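Local coordinates for virulence protein vsdE (Salmonella enterica, PDB 5LQ6) that acts as a cysteine hydrolase, a Salmonella effector that suppresses host immune responses and influences bacterial virulence, at residues 29-34 / 108-113; 84-87 / 92-95; 138-143 / 171-176; 160-165 / 204-209; 189-192 / 197-200. The protein carries 4 engineered substitutions. All blocks are in the same frame, centred on the assembly; numbering follows the deposited sequence. Where two conformers were deposited one is given.

Contact 1 (29-34 / 108-113); sequences SNEVKR and SAIVDK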
# COMPACT_ATOMS: atom_id res chain seq x y z
N SER A 29 -6.09 0.17 -21.76
CA SER A 29 -6.08 -1.25 -22.10
C SER A 29 -4.79 -1.97 -21.75
O SER A 29 -4.82 -3.05 -21.14
CB SER A 29 -6.36 -1.42 -23.61
OG SER A 29 -6.52 -2.80 -23.90
N ASN A 30 -3.65 -1.37 -22.09
CA ASN A 30 -2.39 -2.08 -21.90
C ASN A 30 -2.11 -2.21 -20.42
O ASN A 30 -1.72 -3.27 -19.96
CB ASN A 30 -1.26 -1.39 -22.65
CG ASN A 30 -1.40 -1.51 -24.16
OD1 ASN A 30 -2.05 -2.44 -24.68
ND2 ASN A 30 -0.80 -0.57 -24.89
N GLU A 31 -2.34 -1.12 -19.69
CA GLU A 31 -2.24 -1.10 -18.25
C GLU A 31 -3.10 -2.15 -17.56
O GLU A 31 -2.64 -2.86 -16.66
CB GLU A 31 -2.64 0.28 -17.77
CG GLU A 31 -2.39 0.52 -16.31
CD GLU A 31 -2.03 1.96 -15.99
OE1 GLU A 31 -1.90 2.82 -16.91
OE2 GLU A 31 -1.90 2.23 -14.78
N VAL A 32 -4.36 -2.24 -17.95
CA VAL A 32 -5.25 -3.25 -17.39
C VAL A 32 -4.75 -4.65 -17.71
O VAL A 32 -4.85 -5.57 -16.88
CB VAL A 32 -6.71 -3.02 -17.84
CG1 VAL A 32 -7.61 -4.14 -17.35
CG2 VAL A 32 -7.22 -1.71 -17.29
N LYS A 33 -4.22 -4.82 -18.93
CA LYS A 33 -3.61 -6.09 -19.30
C LYS A 33 -2.39 -6.46 -18.47
O LYS A 33 -2.25 -7.62 -18.05
CB LYS A 33 -3.21 -6.09 -20.80
CG LYS A 33 -4.40 -6.33 -21.72
CD LYS A 33 -4.00 -6.95 -23.05
CE LYS A 33 -5.15 -7.77 -23.62
NZ LYS A 33 -6.42 -6.99 -23.70
N ARG A 34 -1.51 -5.50 -18.25
CA ARG A 34 -0.35 -5.70 -17.37
C ARG A 34 -0.80 -6.09 -15.96
O ARG A 34 -0.25 -7.02 -15.33
CB ARG A 34 0.55 -4.48 -17.32
CG ARG A 34 1.38 -4.30 -18.58
CD ARG A 34 2.27 -3.07 -18.47
NE ARG A 34 1.54 -1.80 -18.65
CZ ARG A 34 1.51 -1.07 -19.78
NH1 ARG A 34 2.19 -1.46 -20.86
NH2 ARG A 34 0.81 0.06 -19.83
N SER A 108 -2.18 4.58 -10.09
CA SER A 108 -2.86 4.13 -8.89
C SER A 108 -4.37 4.23 -9.03
O SER A 108 -5.08 3.48 -8.37
CB SER A 108 -2.35 4.78 -7.60
OG SER A 108 -2.58 6.15 -7.59
N ALA A 109 -4.87 5.18 -9.83
CA ALA A 109 -6.32 5.30 -10.04
C ALA A 109 -6.88 4.04 -10.74
O ALA A 109 -7.91 3.50 -10.34
CB ALA A 109 -6.62 6.52 -10.89
N ILE A 110 -6.19 3.59 -11.79
CA ILE A 110 -6.61 2.38 -12.49
C ILE A 110 -6.47 1.18 -11.58
O ILE A 110 -7.37 0.34 -11.47
CB ILE A 110 -5.80 2.17 -13.81
CG1 ILE A 110 -6.09 3.35 -14.75
CG2 ILE A 110 -6.07 0.80 -14.43
CD1 ILE A 110 -5.32 3.23 -16.06
N VAL A 111 -5.35 1.10 -10.84
CA VAL A 111 -5.19 -0.01 -9.94
C VAL A 111 -6.27 -0.02 -8.87
O VAL A 111 -6.84 -1.08 -8.55
CB VAL A 111 -3.76 -0.03 -9.29
CG1 VAL A 111 -3.64 -1.01 -8.13
CG2 VAL A 111 -2.70 -0.28 -10.36
N ASP A 112 -6.59 1.13 -8.30
CA ASP A 112 -7.59 1.20 -7.27
C ASP A 112 -9.00 0.84 -7.83
O ASP A 112 -9.77 0.15 -7.19
CB ASP A 112 -7.68 2.62 -6.67
CG ASP A 112 -6.61 2.92 -5.66
OD1 ASP A 112 -5.77 2.03 -5.28
OD2 ASP A 112 -6.65 4.12 -5.18
N LYS A 113 -9.29 1.34 -9.04
CA LYS A 113 -10.58 1.03 -9.65
C LYS A 113 -10.75 -0.48 -9.82
O LYS A 113 -11.81 -1.03 -9.58
CB LYS A 113 -10.72 1.77 -10.97
CG LYS A 113 -11.11 3.22 -10.80
CD LYS A 113 -11.18 3.99 -12.11
CE LYS A 113 -11.49 5.43 -11.81
NZ LYS A 113 -11.69 6.18 -13.07
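Two helical segments come closest at Val-32 and Ile-110, whose CA atoms are 7.6 Å apart. The contact between them is made by side chains: Ile-110 reaches across to Glu-31 and Val-32.

The CB of Ile-110 points at the other helix, and its two branches part from there. With chi1 at -63°, CG1 lies beside the backbone N and carries CD1 to the carboxylate end of Glu-31. Ile-110 CD1 is 3.5 Å from Glu-31 CD. It also touches the aliphatic part of that chain, at 4.0 Å from Glu-31 CG. The other branch serves Val-32: Ile-110 CG2 meets Val-32 CG2 at 4.0 Å, and these two side chains cross at about a right angle. One isoleucine thus covers both a methyl group and the stem of an acid.

Glu-31 is bent at chi2 (147°), which turns a flat face of its carboxylate to Ile-110 CD1. The polar end has its own partner: OE2 accepts a hydrogen bond from the backbone N of Asp-107, the residue just before helix 108-116. The acid therefore bridges helix 29-38 to the start of the second helix.

Ile-35, one turn on from Glu-31, extends the apolar seam by touching Ile-110 and Val-111. Val-111 also meets Val-77 and Ala-81 of helix 76-89. Through Val-111, helix 108-116 packs against both helix 29-38 and helix 76-89.

Contact 2 (84-87 / 92-95); sequences HYNI and DILS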
# COMPACT_ATOMS: atom_id res chain seq x y z
N HIS A 84 -2.67 -3.87 0.80
CA HIS A 84 -3.75 -3.17 1.48
C HIS A 84 -5.06 -3.95 1.51
O HIS A 84 -5.77 -3.99 2.51
CB HIS A 84 -3.92 -1.80 0.84
CG HIS A 84 -4.84 -0.88 1.57
ND1 HIS A 84 -4.49 -0.27 2.75
CD2 HIS A 84 -6.06 -0.40 1.26
CE1 HIS A 84 -5.48 0.48 3.17
NE2 HIS A 84 -6.44 0.44 2.28
N TYR A 85 -5.38 -4.50 0.36
CA TYR A 85 -6.56 -5.35 0.25
C TYR A 85 -6.49 -6.56 1.18
O TYR A 85 -7.46 -6.86 1.87
CB TYR A 85 -6.73 -5.80 -1.19
CG TYR A 85 -7.90 -6.72 -1.50
CD1 TYR A 85 -7.80 -8.07 -1.34
CD2 TYR A 85 -9.07 -6.18 -1.94
CE1 TYR A 85 -8.89 -8.90 -1.67
CE2 TYR A 85 -10.16 -7.00 -2.29
CZ TYR A 85 -10.03 -8.35 -2.12
OH TYR A 85 -11.12 -9.21 -2.43
N ASN A 86 -5.37 -7.26 1.16
CA ASN A 86 -5.17 -8.45 2.01
C ASN A 86 -5.28 -8.07 3.50
O ASN A 86 -5.90 -8.77 4.30
CB ASN A 86 -3.82 -9.11 1.73
CG ASN A 86 -3.77 -9.77 0.36
OD1 ASN A 86 -4.81 -9.86 -0.32
ND2 ASN A 86 -2.61 -10.14 -0.07
N ILE A 87 -4.67 -6.95 3.90
CA ILE A 87 -4.78 -6.54 5.26
C ILE A 87 -6.23 -6.26 5.63
O ILE A 87 -6.71 -6.71 6.70
CB ILE A 87 -3.90 -5.27 5.52
CG1 ILE A 87 -2.45 -5.64 5.47
CG2 ILE A 87 -4.26 -4.61 6.87
CD1 ILE A 87 -1.54 -4.43 5.29
N ASP A 92 -4.55 -13.63 3.00
CA ASP A 92 -3.62 -13.60 1.88
C ASP A 92 -4.34 -13.98 0.60
O ASP A 92 -4.42 -15.15 0.26
CB ASP A 92 -2.39 -14.49 2.08
CG ASP A 92 -1.43 -13.97 3.12
OD1 ASP A 92 -1.29 -12.73 3.27
OD2 ASP A 92 -0.76 -14.78 3.80
N ILE A 93 -4.90 -13.01 -0.10
CA ILE A 93 -5.76 -13.24 -1.32
C ILE A 93 -5.09 -12.82 -2.58
O ILE A 93 -4.93 -13.60 -3.50
CB ILE A 93 -7.12 -12.58 -1.17
CG1 ILE A 93 -7.86 -13.14 0.03
CG2 ILE A 93 -7.94 -12.70 -2.47
CD1 ILE A 93 -9.04 -12.32 0.47
N LEU A 94 -4.64 -11.55 -2.66
CA LEU A 94 -4.02 -11.02 -3.84
C LEU A 94 -2.51 -11.03 -3.79
O LEU A 94 -1.92 -10.79 -2.73
CB LEU A 94 -4.49 -9.59 -4.07
CG LEU A 94 -5.97 -9.31 -4.13
CD1 LEU A 94 -6.20 -7.84 -4.45
CD2 LEU A 94 -6.65 -10.15 -5.22
N SER A 95 -1.87 -11.30 -4.92
CA SER A 95 -0.43 -11.24 -5.03
C SER A 95 -0.05 -10.90 -6.45
O SER A 95 -0.90 -10.98 -7.35
CB SER A 95 0.23 -12.52 -4.55
OG SER A 95 -0.12 -13.63 -5.37
O HOH W 1 -0.68 -10.33 2.02
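The carboxamide of Asn-86 binds the backbone of Ile-93 and Leu-94 with three hydrogen bonds. Asn-86 CG lies beside its backbone N (chi1 -69°), which puts the amide there. Asn-86 OD1 accepts from Leu-94 N at 2.9 Å, nearly straight at 176° and on a lone pair in the carbonyl plane. A weak second bond to OD1 comes from Ile-93 N. On the other branch, Asn-86 ND2 donates to Leu-94 O at 2.8 Å. The amide thus takes both the N-H and the C=O of one strand residue, which should fix its rotation. Its other donor goes to water: ND2 gives to a water at 2.9 Å, and that water donates to Asp-92 OD1.

Beside the amide, Leu-94 CD1 sits over one face of Tyr-85, 3.9 Å from the ring centroid. Ile-93 CG2 comes at the ring edge instead, 4.0 Å from Tyr-85 CE1.

The bonds tie helix 76-89 to the short strand that follows it, 94-96. This helix begins with the cysteine of a probable Cys-His-Asp triad, as in papain-like peptidases of clan CA.

Strand 94-96 pairs antiparallel with strand 39-41, whose Ile-41 touches Ile-93 and Leu-94. Farther out, Tyr-85 OH bonds Ser-11 OG, and Asp-92 OD2 bonds Tyr-49 OH.

Contact 3 (138-143 / 171-176); sequences NRYDIK and VISEYD. Engineered in segment 171-176: Ser-173 (natural residue Cys).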
# COMPACT_ATOMS: atom_id res chain seq x y z
N ASN A 138 -2.61 10.05 14.42
CA ASN A 138 -3.80 10.84 14.75
C ASN A 138 -5.08 10.20 14.26
O ASN A 138 -6.11 10.15 14.99
CB ASN A 138 -3.66 12.25 14.24
CG ASN A 138 -4.77 13.18 14.75
OD1 ASN A 138 -4.94 13.34 15.96
ND2 ASN A 138 -5.55 13.71 13.85
N ARG A 139 -5.09 9.73 13.02
CA ARG A 139 -6.24 9.03 12.51
C ARG A 139 -6.56 7.78 13.36
O ARG A 139 -7.75 7.47 13.63
CB ARG A 139 -6.10 8.64 11.04
CG ARG A 139 -6.07 9.80 10.07
CD ARG A 139 -6.09 9.28 8.65
NE ARG A 139 -5.65 10.27 7.67
CZ ARG A 139 -5.85 10.15 6.35
NH1 ARG A 139 -6.53 9.13 5.83
NH2 ARG A 139 -5.40 11.10 5.55
N TYR A 140 -5.54 7.08 13.82
CA TYR A 140 -5.78 5.94 14.66
C TYR A 140 -6.34 6.37 16.02
O TYR A 140 -7.24 5.70 16.53
CB TYR A 140 -4.47 5.14 14.87
CG TYR A 140 -4.64 3.88 15.66
CD1 TYR A 140 -5.10 2.72 15.10
CD2 TYR A 140 -4.36 3.89 17.03
CE1 TYR A 140 -5.29 1.57 15.85
CE2 TYR A 140 -4.51 2.75 17.75
CZ TYR A 140 -5.00 1.62 17.18
OH TYR A 140 -5.13 0.47 17.93
N ASP A 141 -5.78 7.42 16.57
CA ASP A 141 -6.24 7.93 17.88
C ASP A 141 -7.71 8.29 17.85
O ASP A 141 -8.42 8.03 18.83
CB ASP A 141 -5.40 9.10 18.28
CG ASP A 141 -5.65 9.47 19.70
OD1 ASP A 141 -5.34 8.62 20.58
OD2 ASP A 141 -6.16 10.58 19.86
N ILE A 142 -8.19 8.85 16.75
CA ILE A 142 -9.57 9.36 16.71
C ILE A 142 -10.55 8.35 16.21
O ILE A 142 -11.68 8.28 16.72
CB ILE A 142 -9.65 10.67 15.92
CG1 ILE A 142 -8.84 11.75 16.62
CG2 ILE A 142 -11.12 11.11 15.74
CD1 ILE A 142 -8.42 12.84 15.67
N LYS A 143 -10.16 7.51 15.22
CA LYS A 143 -11.04 6.63 14.52
C LYS A 143 -10.63 5.19 14.47
O LYS A 143 -11.34 4.33 13.92
CB LYS A 143 -11.25 7.12 13.06
CG LYS A 143 -11.76 8.55 12.90
CD LYS A 143 -13.20 8.61 13.36
CE LYS A 143 -13.89 9.90 12.91
NZ LYS A 143 -15.33 9.80 13.26
N VAL A 171 -0.71 0.51 11.71
CA VAL A 171 -0.54 0.74 13.18
C VAL A 171 -0.62 -0.59 13.90
O VAL A 171 -1.59 -1.37 13.73
CB VAL A 171 -1.63 1.71 13.69
CG1 VAL A 171 -1.50 1.88 15.20
CG2 VAL A 171 -1.58 3.03 12.98
N ILE A 172 0.42 -0.86 14.66
CA ILE A 172 0.55 -2.09 15.45
C ILE A 172 0.33 -1.75 16.91
O ILE A 172 0.97 -0.85 17.42
CB ILE A 172 1.93 -2.75 15.28
CG1 ILE A 172 2.20 -3.05 13.79
CG2 ILE A 172 2.02 -4.02 16.14
CD1 ILE A 172 3.52 -3.74 13.52
N SER A 173 -0.57 -2.52 17.53
CA SER A 173 -0.86 -2.38 18.96
C SER A 173 -0.47 -3.65 19.70
O SER A 173 -1.18 -4.66 19.61
CB SER A 173 -2.35 -2.06 19.12
OG SER A 173 -2.61 -0.79 18.59
N GLU A 174 0.66 -3.60 20.38
CA GLU A 174 1.21 -4.70 21.18
C GLU A 174 0.80 -4.49 22.62
O GLU A 174 0.57 -3.40 23.07
CB GLU A 174 2.76 -4.74 21.05
CG GLU A 174 3.22 -5.22 19.66
CD GLU A 174 4.73 -5.03 19.37
OE1 GLU A 174 5.50 -4.60 20.26
OE2 GLU A 174 5.18 -5.36 18.21
N TYR A 175 0.74 -5.60 23.35
CA TYR A 175 0.25 -5.52 24.73
C TYR A 175 1.02 -4.54 25.57
O TYR A 175 2.25 -4.58 25.67
CB TYR A 175 0.33 -6.93 25.37
CG TYR A 175 -0.29 -6.93 26.77
CD1 TYR A 175 -1.65 -6.95 26.93
CD2 TYR A 175 0.51 -6.81 27.91
CE1 TYR A 175 -2.23 -6.86 28.20
CE2 TYR A 175 -0.05 -6.73 29.18
CZ TYR A 175 -1.43 -6.78 29.31
OH TYR A 175 -2.05 -6.67 30.55
N ASP A 176 0.27 -3.65 26.24
CA ASP A 176 0.77 -2.66 27.13
C ASP A 176 1.78 -1.70 26.51
O ASP A 176 2.51 -0.98 27.21
CB ASP A 176 1.41 -3.32 28.36
CG ASP A 176 1.56 -2.38 29.53
OD1 ASP A 176 0.57 -1.75 29.91
OD2 ASP A 176 2.69 -2.25 30.08
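Tyr-140 extends its ring from the helix toward Val-171, with CG set anti to the backbone N (chi1 -176°). In Val-171 a similar torsion, 177°, turns CG1 toward that ring. The methyl lands almost on the ring axis: Val-171 CG1 is 3.6 Å from the Tyr-140 centroid and only 8° off the normal. This is a well-centred CH-pi contact. The other methyl packs lower on the tyrosine, with Val-171 CG2 at 4.0 Å from Tyr-140 CB.

Beyond the ring, Tyr-140 OH accepts a hydrogen bond from Ser-173 OG at 2.9 Å. Ser-173 is engineered in place of the natural cysteine. It was also modelled in two conformers, and the bond is described for one of them, so it is less certain than the packing on Val-171. The backbone here is held separately, since Ser-173 O accepts from Asn-52 ND2.

Pro-179 lies against both Tyr-140 and Ser-173, adding an apolar neighbour from the loop before strand 180-184. Val-171 is in turn fixed by a backbone hydrogen bond with Ser-146.

The contact is a case of helix-on-sheet packing: the last turns of helix 129-143 rest, through one aromatic ring, on the end of strand 163-172 in the four-stranded antiparallel sheet.

Contact 4 (160-165 / 204-209); sequences IGESRH and SSSGEF. Engineered in segment 160-165: Ser-163 (natural residue Cys).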
# COMPACT_ATOMS: atom_id res chain seq x y z
N ILE A 160 17.75 4.57 -10.68
CA ILE A 160 16.89 5.60 -11.26
C ILE A 160 16.77 6.88 -10.44
O ILE A 160 16.50 7.94 -10.96
CB ILE A 160 15.54 5.05 -11.61
CG1 ILE A 160 14.71 4.71 -10.37
CG2 ILE A 160 15.62 3.84 -12.54
CD1 ILE A 160 13.23 4.43 -10.73
N GLY A 161 16.98 6.79 -9.13
CA GLY A 161 16.90 7.94 -8.33
C GLY A 161 15.45 8.32 -7.98
O GLY A 161 14.59 7.45 -7.88
N GLU A 162 15.25 9.59 -7.76
CA GLU A 162 13.94 10.15 -7.29
C GLU A 162 12.84 9.72 -8.22
O GLU A 162 12.88 9.95 -9.45
CB GLU A 162 14.00 11.67 -7.16
CG GLU A 162 14.81 12.11 -5.96
CD GLU A 162 14.87 13.62 -5.77
OE1 GLU A 162 14.22 14.35 -6.54
OE2 GLU A 162 15.58 14.05 -4.83
N SER A 163 11.79 9.12 -7.66
CA SER A 163 10.74 8.58 -8.44
C SER A 163 9.48 8.38 -7.55
O SER A 163 9.57 8.35 -6.34
CB SER A 163 11.12 7.24 -9.07
OG SER A 163 11.84 6.46 -8.15
N ARG A 164 8.35 8.19 -8.19
CA ARG A 164 7.11 7.90 -7.49
C ARG A 164 7.21 6.50 -6.92
O ARG A 164 7.63 5.57 -7.61
CB ARG A 164 5.94 7.94 -8.45
CG ARG A 164 4.67 7.24 -7.93
CD ARG A 164 3.68 8.12 -7.27
NE ARG A 164 2.57 7.31 -6.72
CZ ARG A 164 1.59 6.73 -7.42
NH1 ARG A 164 1.58 6.75 -8.76
NH2 ARG A 164 0.61 6.13 -6.79
N HIS A 165 6.80 6.35 -5.67
CA HIS A 165 6.84 5.05 -5.04
C HIS A 165 5.68 4.92 -4.08
O HIS A 165 5.49 5.81 -3.24
CB HIS A 165 8.13 4.88 -4.30
CG HIS A 165 8.35 3.53 -3.72
ND1 HIS A 165 8.25 2.37 -4.43
CD2 HIS A 165 8.71 3.16 -2.46
CE1 HIS A 165 8.56 1.34 -3.65
NE2 HIS A 165 8.83 1.80 -2.46
N SER A 204 15.16 12.87 0.17
CA SER A 204 15.67 14.23 0.51
C SER A 204 14.48 15.14 0.82
O SER A 204 13.31 14.69 0.89
CB SER A 204 16.46 14.83 -0.64
OG SER A 204 15.57 15.45 -1.57
N SER A 205 14.75 16.44 1.00
CA SER A 205 13.69 17.41 1.29
C SER A 205 12.74 17.59 0.10
O SER A 205 11.61 17.99 0.26
CB SER A 205 14.30 18.78 1.69
OG SER A 205 15.33 18.62 2.66
N SER A 206 13.22 17.31 -1.10
CA SER A 206 12.34 17.26 -2.25
C SER A 206 11.27 16.25 -1.94
O SER A 206 11.59 15.12 -1.59
CB SER A 206 13.11 16.85 -3.52
OG SER A 206 13.53 15.49 -3.46
N GLY A 207 10.01 16.64 -2.00
CA GLY A 207 8.93 15.68 -2.06
C GLY A 207 7.70 15.80 -1.19
O GLY A 207 7.77 16.13 0.01
N GLU A 208 6.59 15.47 -1.83
CA GLU A 208 5.32 15.31 -1.21
C GLU A 208 5.04 13.80 -0.88
O GLU A 208 5.62 12.85 -1.43
CB GLU A 208 4.23 15.78 -2.17
CG GLU A 208 4.44 17.06 -2.95
CD GLU A 208 3.68 17.02 -4.27
OE1 GLU A 208 2.46 16.77 -4.23
OE2 GLU A 208 4.29 17.22 -5.34
N PHE A 209 4.15 13.62 0.08
CA PHE A 209 3.62 12.34 0.45
C PHE A 209 2.10 12.44 0.49
O PHE A 209 1.54 13.46 0.88
CB PHE A 209 4.12 11.96 1.83
CG PHE A 209 5.61 11.78 1.93
CD1 PHE A 209 6.42 12.88 2.03
CD2 PHE A 209 6.18 10.51 1.89
CE1 PHE A 209 7.79 12.77 2.11
CE2 PHE A 209 7.59 10.39 2.00
CZ PHE A 209 8.36 11.53 2.07
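Ser-206 reaches the carboxylate of Glu-162 from above its plane, and this is the unusual feature of the contact. Ser-206 OG donates to Glu-162 OE2 at 2.9 Å, but the hydroxyl stands 57° out of the carboxylate plane. Glu-162 OE1 is also near, at 3.4 Å from Ser-206 OG, but the angle is too poor for a hydrogen bond.

Glu-162 gets there by stretching out. Its chain is extended beyond CG, with chi2 at -179°, so the acid spans a gap where the nearest CA atoms are 8.9 Å apart. Ser-204 is the second neighbour, with its OG at 3.5 Å from Glu-162 OE2.

The two serines are set by their own loop. Ser-206 N donates to Ser-204 OG at 3.0 Å, which makes an ST turn and holds both hydroxyls on the side of the acid. Asn-154 of strand 147-157 touches both Glu-162 and Ser-206.

The chain turns a corner at Glu-162 before running into strand 163-172. Farther along that strand, His-165 NE2 bonds Asp-185 OD2 and the side chain touches Cys-76, consistent with a Cys-His-Asp triad.

Glu-162 and Ser-204 are exposed, and just one hydrogen bond joins the segments. A carboxylate meeting a neutral hydroxyl out of plane, in water, is probably a modest tie between two surface loops.

Contact 5 (189-192 / 197-200); sequences TSNI and QEIK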
# COMPACT_ATOMS: atom_id res chain seq x y z
N THR A 189 12.66 -5.70 -1.21
CA THR A 189 12.79 -7.01 -0.61
C THR A 189 14.02 -7.12 0.29
O THR A 189 14.04 -8.01 1.13
CB THR A 189 12.81 -8.09 -1.66
OG1 THR A 189 13.84 -7.74 -2.58
CG2 THR A 189 11.47 -8.21 -2.37
N SER A 190 14.95 -6.19 0.21
CA SER A 190 16.08 -6.16 1.13
C SER A 190 15.65 -5.74 2.54
O SER A 190 16.36 -6.01 3.52
CB SER A 190 17.15 -5.22 0.65
OG SER A 190 16.71 -3.87 0.48
N ASN A 191 14.51 -5.06 2.70
CA ASN A 191 14.08 -4.56 4.00
C ASN A 191 12.58 -4.21 3.93
O ASN A 191 12.22 -3.05 3.78
CB ASN A 191 14.92 -3.37 4.42
CG ASN A 191 14.72 -2.90 5.83
OD1 ASN A 191 14.22 -3.63 6.67
ND2 ASN A 191 15.09 -1.68 6.11
N ILE A 192 11.76 -5.22 4.03
CA ILE A 192 10.33 -5.04 3.79
C ILE A 192 9.63 -4.36 4.98
O ILE A 192 8.53 -3.81 4.79
CB ILE A 192 9.62 -6.34 3.40
CG1 ILE A 192 9.74 -7.37 4.50
CG2 ILE A 192 10.15 -6.85 2.07
CD1 ILE A 192 8.93 -8.63 4.26
N GLN A 197 13.65 5.60 10.65
CA GLN A 197 15.01 6.06 10.33
C GLN A 197 15.47 5.48 9.01
O GLN A 197 16.07 6.17 8.17
CB GLN A 197 15.96 5.70 11.49
CG GLN A 197 17.45 5.95 11.27
CD GLN A 197 18.25 5.77 12.58
OE1 GLN A 197 19.00 4.81 12.74
NE2 GLN A 197 18.07 6.69 13.51
N GLU A 198 15.21 4.19 8.78
CA GLU A 198 15.69 3.53 7.58
C GLU A 198 14.96 4.08 6.38
O GLU A 198 15.58 4.36 5.35
CB GLU A 198 15.46 2.01 7.70
CG GLU A 198 16.52 1.37 8.56
CD GLU A 198 16.18 0.01 9.05
OE1 GLU A 198 15.06 -0.50 8.83
OE2 GLU A 198 17.05 -0.61 9.67
N ILE A 199 13.63 4.20 6.42
CA ILE A 199 12.92 4.65 5.25
C ILE A 199 13.23 6.11 4.90
O ILE A 199 13.24 6.48 3.73
CB ILE A 199 11.41 4.33 5.39
CG1 ILE A 199 10.79 4.18 3.99
CG2 ILE A 199 10.75 5.32 6.30
CD1 ILE A 199 9.36 3.73 4.01
N LYS A 200 13.52 6.91 5.90
CA LYS A 200 13.91 8.32 5.70
C LYS A 200 15.16 8.45 4.83
O LYS A 200 15.32 9.48 4.15
CB LYS A 200 14.18 9.03 7.03
CG LYS A 200 12.93 9.38 7.80
CD LYS A 200 13.18 10.23 9.04
CE LYS A 200 13.50 11.66 8.63
NZ LYS A 200 13.47 12.53 9.82
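Asn-191 and Glu-198 meet at a single close point, and around it the contact is thin. The close part is a hydrogen bond from Asn-191 ND2 to Glu-198 OE1 at 3.0 Å. It is nearly straight, 169° at the hydrogen. The acceptor also lies in the amide plane of Asn-191. The carboxylate is turned nearly perpendicular to the amide: the planes are 77° apart, and ND2 comes to OE1 from above the carboxylate plane.

The chains cross at about a right angle. Asn-191 sets CG anti to its own N (chi1 -171°), which sends the amide across the gap. Glu-198 is extended beyond CG, and its stem runs near the amide, with Glu-198 CB 4.0 Å from Asn-191 ND2.

The loose side begins at once. Only 71 Å² is buried in all, and both residues are partly exposed. A bound sodium ion lies about 3 Å from the Asn-191 side chain.

Glu-198 OE1 has a second donor, the backbone N of Ser-195. Ser-195 directly precedes helix 196-200, and Glu-198 is three residues on, so this bond is one half of a capping box.

OE1 thus receives two N-H groups. They probably stabilise its negative charge, and through it the loop that holds Asn-191 is tied to the first turn of the helix.

Along the chain, contact 2 falls between the segments of contact 1, and contact 5 between those of contact 4. Contacts 3 and 4 interleave and share strand 163-172 of the four-stranded sheet, with centres 28 Å apart. Contacts 1 and 3 lie on opposite sides of the chain's centre, 32 Å apart between centres. Contacts 1 and 2 belong to the helical part, on helices 29-38, 76-89 and 108-116 and strand 94-96. Contact 5 joins the loop after strand 180-184 to helix 196-200. Contacts 1 and 4 touch at Ser-108 OG and Arg-164 NH2, 3.3 Å apart, a probable hydrogen bond. A helical part beside an antiparallel sheet, with the probable triad between, is consistent with clan CA.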